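Local coordinates for leucyl-tRNA synthetase subunit alpha (PDB 3O0A), which ligates leucine to its cognate tRNA as part of leucyl-tRNA synthetase, its CP1 domain, the part crystallised, probably hydrolysing mischarged tRNA, at residues R37-T49 and L131-P143. Sequence-based numbering, arbitrary orientation.
Sequences RIYIDVFTTRPDT and LYEYGTGAIMCVP
Val42 of strand 37-44 presses on the backbone of strand 138-141 where two sheets of the CP1 editing domain meet at their outermost strands. The short strand segments cross at 72°, so the sheets do not merge: direct contact is concentrated near the crossing, and two waters link backbone groups of the two segments. On the tight, buried side Val42 CB lies 3.4 Å from Ala138 O, CG1 reaches the carbonyl carbon of Ile139, and CG2 rests on Met140 CB; Phe10 of strand 6-13 backs Val42 from its own sheet. Met140 has CG set between its backbone N and carbonyl carbon and then runs extended, which carries CE past Thr44 into the turn after the strand, 3.4 Å from Arg46 O. That carbonyl accepts from both Thr49 N and Thr49 OG1. Farther on, Val142 sets CG1 against Thr49 CB and CG2 against Thr49 OG1 and O. Thr136, in the type II' turn from Tyr134 to Gly137, makes the direct bond across the contact, OG1 donating to Asp41 O at 2.7 Å from 32° off the carbonyl plane. With an alanine in its place, Asp41 O would probably lose this donor and Ala138 N its weak acceptor, leaving the turn less firmly tied to strand 37-44. Gly135 packs against Phe43, its CA 3.9 Å from Phe43 CB, where a side chain would collide. The looser, more exposed side belongs to Phe43 and Tyr134, whose rings meet obliquely with planes at 59°, the phenol oxygen near the plane of the Phe43 ring at its edge. Water 1 links Phe43 O to Met140 N, while water 2 accepts from Phe43 N and Thr136 N and donates to Ala138 O at 2.8 Å.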
loop_
_atom_site.group_PDB
_atom_site.type_symbol
_atom_site.label_atom_id
_atom_site.label_comp_id
_atom_site.label_asym_id
_atom_site.label_seq_id
_atom_site.Cartn_x
_atom_site.Cartn_y
_atom_site.Cartn_z
ATOM N N ARG A 37 -5.919 15.978 0.502
ATOM C CA ARG A 37 -5.343 14.635 0.682
ATOM C C ARG A 37 -5.978 13.898 1.839
ATOM O O ARG A 37 -6.377 14.524 2.822
ATOM C CB ARG A 37 -3.850 14.733 0.992
ATOM C CG ARG A 37 -3.012 15.239 -0.138
ATOM C CD ARG A 37 -1.584 15.428 0.325
ATOM N NE ARG A 37 -0.781 15.881 -0.802
ATOM C CZ ARG A 37 0.538 16.027 -0.791
ATOM N NH1 ARG A 37 1.239 15.769 0.303
ATOM N NH2 ARG A 37 1.153 16.442 -1.891
ATOM N N ILE A 38 -6.043 12.571 1.713
ATOM C CA ILE A 38 -6.288 11.674 2.844
ATOM C C ILE A 38 -5.063 10.793 2.965
ATOM O O ILE A 38 -4.745 10.046 2.050
ATOM C CB ILE A 38 -7.556 10.803 2.659
ATOM C CG1 ILE A 38 -8.812 11.696 2.512
ATOM C CG2 ILE A 38 -7.699 9.789 3.828
ATOM C CD1 ILE A 38 -9.252 12.439 3.758
ATOM N N TYR A 39 -4.341 10.917 4.073
ATOM C CA TYR A 39 -3.080 10.188 4.200
ATOM C C TYR A 39 -3.288 8.734 4.588
ATOM O O TYR A 39 -4.115 8.437 5.451
ATOM C CB TYR A 39 -2.172 10.866 5.218
ATOM C CG TYR A 39 -1.498 12.102 4.660
ATOM C CD1 TYR A 39 -0.403 11.985 3.795
ATOM C CD2 TYR A 39 -1.943 13.375 4.991
ATOM C CE1 TYR A 39 0.238 13.107 3.283
ATOM C CE2 TYR A 39 -1.303 14.512 4.476
ATOM C CZ TYR A 39 -0.220 14.364 3.621
ATOM O OH TYR A 39 0.422 15.463 3.099
ATOM N N ILE A 40 -2.492 7.857 3.972
ATOM C CA ILE A 40 -2.409 6.456 4.390
ATOM C C ILE A 40 -0.966 6.195 4.779
ATOM O O ILE A 40 -0.112 5.963 3.922
ATOM C CB ILE A 40 -2.835 5.511 3.246
ATOM C CG1 ILE A 40 -4.238 5.878 2.755
ATOM C CG2 ILE A 40 -2.792 4.040 3.677
ATOM C CD1 ILE A 40 -4.266 6.912 1.666
ATOM N N ASP A 41 -0.703 6.227 6.074
ATOM C CA ASP A 41 0.654 5.982 6.549
ATOM C C ASP A 41 0.904 4.480 6.570
ATOM O O ASP A 41 0.083 3.705 7.084
ATOM C CB ASP A 41 0.859 6.535 7.954
ATOM C CG ASP A 41 0.790 8.053 8.022
ATOM O OD1 ASP A 41 0.956 8.734 6.983
ATOM O OD2 ASP A 41 0.580 8.556 9.151
ATOM N N VAL A 42 2.034 4.068 6.009
ATOM C CA VAL A 42 2.391 2.655 6.012
ATOM C C VAL A 42 3.714 2.485 6.747
ATOM O O VAL A 42 4.588 3.329 6.654
ATOM C CB VAL A 42 2.439 2.014 4.573
ATOM C CG1 VAL A 42 1.148 2.281 3.788
ATOM C CG2 VAL A 42 3.645 2.472 3.762
ATOM N N PHE A 43 3.848 1.401 7.498
ATOM C CA PHE A 43 5.162 1.021 7.986
ATOM C C PHE A 43 5.783 -0.052 7.095
ATOM O O PHE A 43 5.122 -1.003 6.711
ATOM C CB PHE A 43 5.123 0.548 9.437
ATOM C CG PHE A 43 6.443 0.011 9.911
ATOM C CD1 PHE A 43 7.479 0.876 10.260
ATOM C CD2 PHE A 43 6.668 -1.361 9.956
ATOM C CE1 PHE A 43 8.718 0.371 10.670
ATOM C CE2 PHE A 43 7.898 -1.868 10.364
ATOM C CZ PHE A 43 8.919 -1.000 10.716
ATOM N N THR A 44 7.060 0.107 6.768
ATOM C CA THR A 44 7.773 -0.906 5.980
ATOM C C THR A 44 9.196 -1.112 6.468
ATOM O O THR A 44 9.864 -0.156 6.827
ATOM C CB THR A 44 7.802 -0.562 4.451
ATOM O OG1 THR A 44 8.502 -1.594 3.739
ATOM C CG2 THR A 44 8.464 0.787 4.178
ATOM N N THR A 45 9.659 -2.362 6.467
ATOM C CA THR A 45 11.073 -2.647 6.716
ATOM C C THR A 45 11.837 -2.678 5.392
ATOM O O THR A 45 13.036 -2.967 5.365
ATOM C CB THR A 45 11.275 -3.985 7.467
ATOM O OG1 THR A 45 10.753 -5.063 6.678
ATOM C CG2 THR A 45 10.557 -3.945 8.810
ATOM N N ARG A 46 11.126 -2.376 4.304
ATOM C CA ARG A 46 11.702 -2.385 2.957
ATOM C C ARG A 46 11.508 -1.060 2.200
ATOM O O ARG A 46 10.961 -1.044 1.091
ATOM C CB ARG A 46 11.146 -3.561 2.146
ATOM C CG ARG A 46 11.595 -4.965 2.631
ATOM C CD ARG A 46 13.111 -5.148 2.649
ATOM N NE ARG A 46 13.750 -4.921 1.352
ATOM C CZ ARG A 46 13.838 -5.819 0.370
ATOM N NH1 ARG A 46 13.311 -7.037 0.502
ATOM N NH2 ARG A 46 14.460 -5.497 -0.758
ATOM N N PRO A 47 11.982 0.058 2.780
ATOM C CA PRO A 47 11.790 1.326 2.081
ATOM C C PRO A 47 12.585 1.395 0.767
ATOM O O PRO A 47 12.261 2.204 -0.103
ATOM C CB PRO A 47 12.280 2.352 3.106
ATOM C CG PRO A 47 13.312 1.613 3.902
ATOM C CD PRO A 47 12.728 0.240 4.040
ATOM N N ASP A 48 13.604 0.538 0.629
ATOM C CA ASP A 48 14.361 0.402 -0.616
ATOM C C ASP A 48 13.498 -0.039 -1.805
ATOM O O ASP A 48 13.901 0.132 -2.953
ATOM C CB ASP A 48 15.567 -0.551 -0.446
ATOM C CG ASP A 48 15.174 -1.939 0.082
ATOM O OD1 ASP A 48 14.228 -2.069 0.893
ATOM O OD2 ASP A 48 15.843 -2.913 -0.299
ATOM N N THR A 49 12.310 -0.577 -1.518
ATOM C CA THR A 49 11.398 -1.098 -2.544
ATOM C C THR A 49 10.211 -0.168 -2.854
ATOM O O THR A 49 9.298 -0.547 -3.605
ATOM C CB THR A 49 10.853 -2.500 -2.168
ATOM O OG1 THR A 49 9.970 -2.410 -1.040
ATOM C CG2 THR A 49 12.010 -3.470 -1.859
ATOM N N LEU A 131 -2.575 -7.837 8.796
ATOM C CA LEU A 131 -3.110 -7.739 10.149
ATOM C C LEU A 131 -3.040 -6.300 10.630
ATOM O O LEU A 131 -2.032 -5.626 10.431
ATOM C CB LEU A 131 -2.355 -8.673 11.103
ATOM C CG LEU A 131 -2.456 -10.174 10.777
ATOM C CD1 LEU A 131 -1.638 -11.022 11.769
ATOM C CD2 LEU A 131 -3.912 -10.645 10.736
ATOM N N TYR A 132 -4.105 -5.842 11.285
ATOM C CA TYR A 132 -4.141 -4.477 11.800
ATOM C C TYR A 132 -2.982 -4.190 12.764
ATOM O O TYR A 132 -2.498 -3.063 12.849
ATOM C CB TYR A 132 -5.500 -4.168 12.445
ATOM C CG TYR A 132 -5.654 -2.711 12.834
ATOM C CD1 TYR A 132 -5.580 -1.703 11.872
ATOM C CD2 TYR A 132 -5.854 -2.342 14.157
ATOM C CE1 TYR A 132 -5.712 -0.363 12.221
ATOM C CE2 TYR A 132 -5.987 -0.997 14.519
ATOM C CZ TYR A 132 -5.917 -0.021 13.542
ATOM O OH TYR A 132 -6.045 1.306 13.898
ATOM N N GLU A 133 -2.535 -5.233 13.461
ATOM C CA GLU A 133 -1.504 -5.118 14.489
ATOM C C GLU A 133 -0.092 -4.935 13.934
ATOM O O GLU A 133 0.811 -4.513 14.665
ATOM C CB GLU A 133 -1.543 -6.348 15.412
ATOM C CG GLU A 133 -2.856 -6.512 16.195
ATOM C CD GLU A 133 -4.041 -6.948 15.331
ATOM O OE1 GLU A 133 -3.834 -7.652 14.321
ATOM O OE2 GLU A 133 -5.192 -6.575 15.664
ATOM N N TYR A 134 0.115 -5.278 12.666
ATOM C CA TYR A 134 1.415 -5.039 12.053
ATOM C C TYR A 134 1.537 -3.577 11.668
ATOM O O TYR A 134 0.732 -3.080 10.870
ATOM C CB TYR A 134 1.660 -5.881 10.800
ATOM C CG TYR A 134 2.992 -5.505 10.157
ATOM C CD1 TYR A 134 4.199 -5.905 10.730
ATOM C CD2 TYR A 134 3.040 -4.700 9.011
ATOM C CE1 TYR A 134 5.423 -5.545 10.164
ATOM C CE2 TYR A 134 4.257 -4.330 8.437
ATOM C CZ TYR A 134 5.442 -4.765 9.019
ATOM O OH TYR A 134 6.660 -4.410 8.465
ATOM N N GLY A 135 2.554 -2.903 12.204
ATOM C CA GLY A 135 2.798 -1.498 11.858
ATOM C C GLY A 135 1.603 -0.586 12.078
ATOM O O GLY A 135 1.039 -0.538 13.175
ATOM N N THR A 136 1.226 0.137 11.025
ATOM C CA THR A 136 0.092 1.051 11.061
ATOM C C THR A 136 -1.208 0.364 10.653
ATOM O O THR A 136 -2.265 1.006 10.593
ATOM C CB THR A 136 0.276 2.200 10.061
ATOM O OG1 THR A 136 0.387 1.646 8.743
ATOM C CG2 THR A 136 1.520 3.035 10.381
ATOM N N GLY A 137 -1.127 -0.916 10.314
ATOM C CA GLY A 137 -2.298 -1.645 9.814
ATOM C C GLY A 137 -2.578 -1.425 8.334
ATOM O O GLY A 137 -3.595 -1.895 7.816
ATOM N N ALA A 138 -1.686 -0.698 7.666
ATOM C CA ALA A 138 -1.719 -0.527 6.213
ATOM C C ALA A 138 -0.317 -0.749 5.680
ATOM O O ALA A 138 0.672 -0.333 6.300
ATOM C CB ALA A 138 -2.196 0.852 5.838
ATOM N N ILE A 139 -0.227 -1.425 4.545
ATOM C CA ILE A 139 1.084 -1.720 3.969
ATOM C C ILE A 139 1.154 -1.260 2.516
ATOM O O ILE A 139 0.129 -1.185 1.817
ATOM C CB ILE A 139 1.445 -3.238 4.091
ATOM C CG1 ILE A 139 0.454 -4.113 3.312
ATOM C CG2 ILE A 139 1.514 -3.663 5.574
ATOM C CD1 ILE A 139 0.983 -5.525 2.988
ATOM N N MET A 140 2.366 -0.942 2.070
ATOM C CA MET A 140 2.617 -0.857 0.641
ATOM C C MET A 140 2.931 -2.247 0.119
ATOM O O MET A 140 3.617 -3.049 0.781
ATOM C CB MET A 140 3.740 0.121 0.320
ATOM C CG MET A 140 5.120 -0.356 0.729
ATOM S SD MET A 140 6.303 0.959 0.412
ATOM C CE MET A 140 7.807 -0.015 0.479
ATOM N N CYS A 141 2.401 -2.552 -1.060
ATOM C CA CYS A 141 2.569 -3.881 -1.603
ATOM C C CYS A 141 3.463 -3.884 -2.832
ATOM O O CYS A 141 3.228 -3.160 -3.795
ATOM C CB CYS A 141 1.205 -4.512 -1.886
ATOM S SG CYS A 141 0.175 -4.598 -0.399
ATOM N N VAL A 142 4.491 -4.722 -2.768
ATOM C CA VAL A 142 5.547 -4.776 -3.765
ATOM C C VAL A 142 5.636 -6.252 -4.190
ATOM O O VAL A 142 6.479 -7.009 -3.688
ATOM C CB VAL A 142 6.888 -4.260 -3.194
ATOM C CG1 VAL A 142 7.998 -4.251 -4.268
ATOM C CG2 VAL A 142 6.706 -2.853 -2.589
ATOM N N PRO A 143 4.745 -6.673 -5.104
ATOM C CA PRO A 143 4.700 -8.090 -5.473
ATOM C C PRO A 143 6.010 -8.654 -6.021
ATOM O O PRO A 143 6.258 -9.848 -5.871
ATOM C CB PRO A 143 3.616 -8.168 -6.555
ATOM C CG PRO A 143 2.936 -6.879 -6.567
ATOM C CD PRO A 143 3.736 -5.865 -5.814
HETATM O O HOH W 1 4.480 -1.625 3.961
HETATM O O HOH W 2 2.244 -0.918 8.511
HETATM O O HOH W 3 7.660 -4.604 5.667
#